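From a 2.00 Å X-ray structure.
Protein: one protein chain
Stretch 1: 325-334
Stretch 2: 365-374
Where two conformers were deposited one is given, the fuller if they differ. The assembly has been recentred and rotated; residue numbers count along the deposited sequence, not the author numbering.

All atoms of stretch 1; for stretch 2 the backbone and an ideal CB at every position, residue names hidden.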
# COMPACT_ATOMS: atom_id res chain seq x y z
N VAL A 325 -29.39 -1.06 -7.96
CA VAL A 325 -28.39 -1.55 -7.01
C VAL A 325 -28.45 -0.77 -5.71
O VAL A 325 -28.40 -1.35 -4.62
CB VAL A 325 -26.98 -1.46 -7.63
CG1 VAL A 325 -25.92 -1.78 -6.59
CG2 VAL A 325 -26.84 -2.41 -8.81
N VAL A 326 -28.52 0.57 -5.80
CA VAL A 326 -28.29 1.40 -4.61
C VAL A 326 -29.32 1.16 -3.52
O VAL A 326 -28.95 1.14 -2.33
CB VAL A 326 -28.16 2.87 -5.02
CG1 VAL A 326 -28.15 3.79 -3.79
CG2 VAL A 326 -26.89 3.06 -5.82
N PRO A 327 -30.61 0.98 -3.82
CA PRO A 327 -31.57 0.69 -2.73
C PRO A 327 -31.20 -0.55 -1.92
O PRO A 327 -31.38 -0.57 -0.69
CB PRO A 327 -32.90 0.52 -3.48
CG PRO A 327 -32.74 1.36 -4.71
CD PRO A 327 -31.30 1.24 -5.10
N ASN A 328 -30.66 -1.58 -2.57
CA ASN A 328 -30.26 -2.78 -1.85
C ASN A 328 -29.05 -2.52 -0.95
O ASN A 328 -29.00 -3.00 0.20
CB ASN A 328 -29.98 -3.90 -2.84
CG ASN A 328 -31.23 -4.31 -3.62
OD1 ASN A 328 -32.35 -4.09 -3.17
ND2 ASN A 328 -31.03 -4.90 -4.79
N LEU A 329 -28.06 -1.76 -1.43
CA LEU A 329 -26.93 -1.35 -0.58
C LEU A 329 -27.43 -0.62 0.66
O LEU A 329 -27.10 -0.97 1.81
CB LEU A 329 -25.97 -0.45 -1.36
CG LEU A 329 -25.03 -1.01 -2.41
CD1 LEU A 329 -24.29 0.14 -3.09
CD2 LEU A 329 -24.05 -1.99 -1.79
N LEU A 330 -28.23 0.42 0.43
CA LEU A 330 -28.79 1.20 1.53
C LEU A 330 -29.45 0.27 2.55
O LEU A 330 -29.22 0.40 3.76
CB LEU A 330 -29.78 2.23 0.99
CG LEU A 330 -29.11 3.32 0.15
CD1 LEU A 330 -30.13 4.13 -0.64
CD2 LEU A 330 -28.29 4.25 1.05
N ASN A 331 -30.24 -0.69 2.07
CA ASN A 331 -30.86 -1.64 2.98
C ASN A 331 -29.82 -2.42 3.77
O ASN A 331 -30.05 -2.77 4.93
CB ASN A 331 -31.77 -2.60 2.21
CG ASN A 331 -32.38 -3.66 3.11
OD1 ASN A 331 -33.24 -3.36 3.95
ND2 ASN A 331 -31.94 -4.91 2.95
N LEU A 332 -28.67 -2.71 3.16
CA LEU A 332 -27.63 -3.44 3.89
C LEU A 332 -27.03 -2.60 5.01
O LEU A 332 -26.45 -3.16 5.94
CB LEU A 332 -26.53 -3.90 2.95
CG LEU A 332 -26.90 -4.97 1.93
CD1 LEU A 332 -25.73 -5.23 0.98
CD2 LEU A 332 -27.33 -6.27 2.62
N LEU A 333 -27.16 -1.27 4.94
CA LEU A 333 -26.58 -0.44 6.00
C LEU A 333 -27.19 -0.70 7.38
O LEU A 333 -26.57 -0.36 8.39
CB LEU A 333 -26.74 1.04 5.66
CG LEU A 333 -25.99 1.52 4.41
CD1 LEU A 333 -26.28 2.99 4.16
CD2 LEU A 333 -24.49 1.28 4.55
N THR A 334 -28.39 -1.29 7.46
CA THR A 334 -29.04 -1.51 8.75
C THR A 334 -28.68 -2.85 9.38
O THR A 334 -29.36 -3.29 10.31
CB THR A 334 -30.56 -1.41 8.61
OG1 THR A 334 -31.03 -2.40 7.69
CG2 THR A 334 -30.97 -0.02 8.14
N UNK A 365 -25.82 11.27 -10.01
CA UNK A 365 -26.78 10.19 -10.19
C UNK A 365 -27.04 9.42 -8.90
O UNK A 365 -28.04 8.70 -8.82
CB UNK A 365 -26.28 9.23 -11.27
N UNK A 366 -26.18 9.55 -7.88
CA UNK A 366 -26.39 8.82 -6.63
C UNK A 366 -27.41 9.50 -5.73
O UNK A 366 -27.93 8.86 -4.80
CB UNK A 366 -25.06 8.67 -5.88
N UNK A 367 -27.73 10.77 -5.99
CA UNK A 367 -28.40 11.60 -4.99
C UNK A 367 -29.82 11.12 -4.69
O UNK A 367 -30.20 10.96 -3.52
CB UNK A 367 -28.44 13.05 -5.46
N UNK A 368 -30.63 10.88 -5.72
CA UNK A 368 -32.06 10.65 -5.50
C UNK A 368 -32.34 9.46 -4.59
O UNK A 368 -33.03 9.63 -3.58
CB UNK A 368 -32.76 10.44 -6.84
N UNK A 369 -31.84 8.25 -4.88
CA UNK A 369 -32.14 7.13 -3.97
C UNK A 369 -31.55 7.31 -2.57
O UNK A 369 -32.19 6.94 -1.57
CB UNK A 369 -31.61 5.82 -4.57
N UNK A 370 -30.36 7.89 -2.46
CA UNK A 370 -29.76 8.09 -1.14
C UNK A 370 -30.55 9.11 -0.34
O UNK A 370 -30.90 8.87 0.81
CB UNK A 370 -28.30 8.54 -1.27
N UNK A 371 -30.83 10.27 -0.94
CA UNK A 371 -31.58 11.29 -0.22
C UNK A 371 -32.95 10.78 0.19
O UNK A 371 -33.45 11.11 1.28
CB UNK A 371 -31.72 12.55 -1.08
N UNK A 372 -33.57 9.95 -0.64
CA UNK A 372 -34.84 9.34 -0.25
C UNK A 372 -34.66 8.48 1.00
O UNK A 372 -35.43 8.59 1.97
CB UNK A 372 -35.41 8.50 -1.40
N UNK A 373 -33.64 7.61 1.00
CA UNK A 373 -33.36 6.78 2.17
C UNK A 373 -33.10 7.63 3.42
O UNK A 373 -33.64 7.36 4.50
CB UNK A 373 -32.16 5.88 1.89
N UNK A 374 -32.27 8.67 3.28
CA UNK A 374 -31.95 9.54 4.41
C UNK A 374 -33.23 10.14 4.98
O UNK A 374 -33.49 10.06 6.19
CB UNK A 374 -30.98 10.65 3.99

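Stretch 1 offers no charge to this contact: the side chains it turns across are chiefly Val326 and Leu330, with Leu333 and the polar Thr334 further along, so the rule for positions meeting Val326 and Leu330 is apolar shape. The two helices run at 32° to one another, 9.6 Å apart at closest approach.

Position 365 has nothing of stretch 1 within 5.5 Å of its ideal CB, so almost any residue would do; it is His365, which takes no part.

At 366 the CB points sideways and is also out of touch, yet a side chain long enough to bend back could reach Val326. Leucine, isoleucine or methionine would suit. The residue is Ile366, and its chi1 of -163° and chi2 of 66° bring CD1 to 3.5 Å from Val326 CG2.

Positions 367 and 368 find no neighbour across the contact, and many residues would do. They are Leu367 and Glu368, both out of reach.

Position 369 points toward stretch 1, its ideal CB 4.1 Å from Val326 CG1 and 4.5 Å from Leu330 CD1. A compact apolar residue fits: alanine, valine or proline, since phi is -64° and the N of 369 has no backbone acceptor within bonding range in the stretch. Pro369 is found. Its CG packs 4.0 Å from Val326 CG1, while its backbone O lies 3.6 Å from Leu330 CD1 and still accepts the helix bond from the N of 373.

At 370 the CB points sideways, 4.8 Å from Leu330 CD1 and 5.4 Å from Val326 CG1. Valine, isoleucine or leucine could touch both. Val370 does so through CG2, 4.1 Å from Val326 CG1 and 4.4 Å from Leu330 CD1.

Position 371 points away and 372 sideways; stretch 1 sets no limit, so polar or apolar helix-compatible residues would do. Leu371 and Glu372 occupy them without touching it.

At 373 the CB points toward stretch 1, 3.7 Å from Leu330 CD1. A long apolar or aromatic side chain could extend along the backbone toward Leu333; leucine, methionine or phenylalanine are reasonable. Phe373, with chi1 at -178°, lays a ring face under Leu330: Leu330 CB sits 3.9 Å from the Phe373 ring centroid, 19° off the normal, a CH-pi contact. Phe373 CZ reaches 3.6 Å from Leu330 O, and Phe373 CE2 comes within 4.5 Å of Leu333 CD1.

Position 374 turns sideways with nothing near, so the choice is again free; Val374 leaves the contact alone. No hydrogen bond crosses between the stretches, so packing alone joins them here.

Stretch 2 (365-374) HILEPVLEFV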
# COMPACT_ATOMS: atom_id res chain seq x y z
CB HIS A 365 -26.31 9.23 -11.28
CG HIS A 365 -26.46 9.76 -12.66
ND1 HIS A 365 -25.56 10.65 -13.22
CD2 HIS A 365 -27.40 9.53 -13.61
CE1 HIS A 365 -25.94 10.94 -14.45
NE2 HIS A 365 -27.05 10.28 -14.71
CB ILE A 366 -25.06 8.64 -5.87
CG1 ILE A 366 -25.16 7.54 -4.81
CG2 ILE A 366 -24.61 9.94 -5.17
CD1 ILE A 366 -25.37 6.17 -5.36
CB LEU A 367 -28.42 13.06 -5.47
CG LEU A 367 -27.08 13.79 -5.59
CD1 LEU A 367 -27.21 15.06 -6.43
CD2 LEU A 367 -26.55 14.14 -4.23
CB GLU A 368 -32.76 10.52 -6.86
CG GLU A 368 -34.29 10.47 -6.78
CD GLU A 368 -34.83 9.10 -6.36
OE1 GLU A 368 -35.79 9.06 -5.56
OE2 GLU A 368 -34.28 8.08 -6.81
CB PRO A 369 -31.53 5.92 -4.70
CG PRO A 369 -30.51 6.49 -5.63
CD PRO A 369 -31.05 7.82 -6.05
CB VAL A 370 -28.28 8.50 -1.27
CG1 VAL A 370 -27.72 8.87 0.09
CG2 VAL A 370 -27.49 7.36 -1.90
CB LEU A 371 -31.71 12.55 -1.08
CG LEU A 371 -30.39 13.30 -1.31
CD1 LEU A 371 -30.58 14.40 -2.34
CD2 LEU A 371 -29.86 13.86 0.02
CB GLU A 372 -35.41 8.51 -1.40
CG GLU A 372 -36.88 8.14 -1.21
CD GLU A 372 -37.39 7.16 -2.25
OE1 GLU A 372 -36.81 7.11 -3.36
OE2 GLU A 372 -38.37 6.44 -1.95
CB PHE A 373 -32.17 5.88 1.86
CG PHE A 373 -31.80 4.95 2.96
CD1 PHE A 373 -32.42 3.72 3.08
CD2 PHE A 373 -30.81 5.29 3.88
CE1 PHE A 373 -32.08 2.85 4.09
CE2 PHE A 373 -30.47 4.42 4.90
CZ PHE A 373 -31.11 3.20 5.01
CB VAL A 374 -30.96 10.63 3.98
CG1 VAL A 374 -30.71 11.63 5.12
CG2 VAL A 374 -29.65 10.02 3.55
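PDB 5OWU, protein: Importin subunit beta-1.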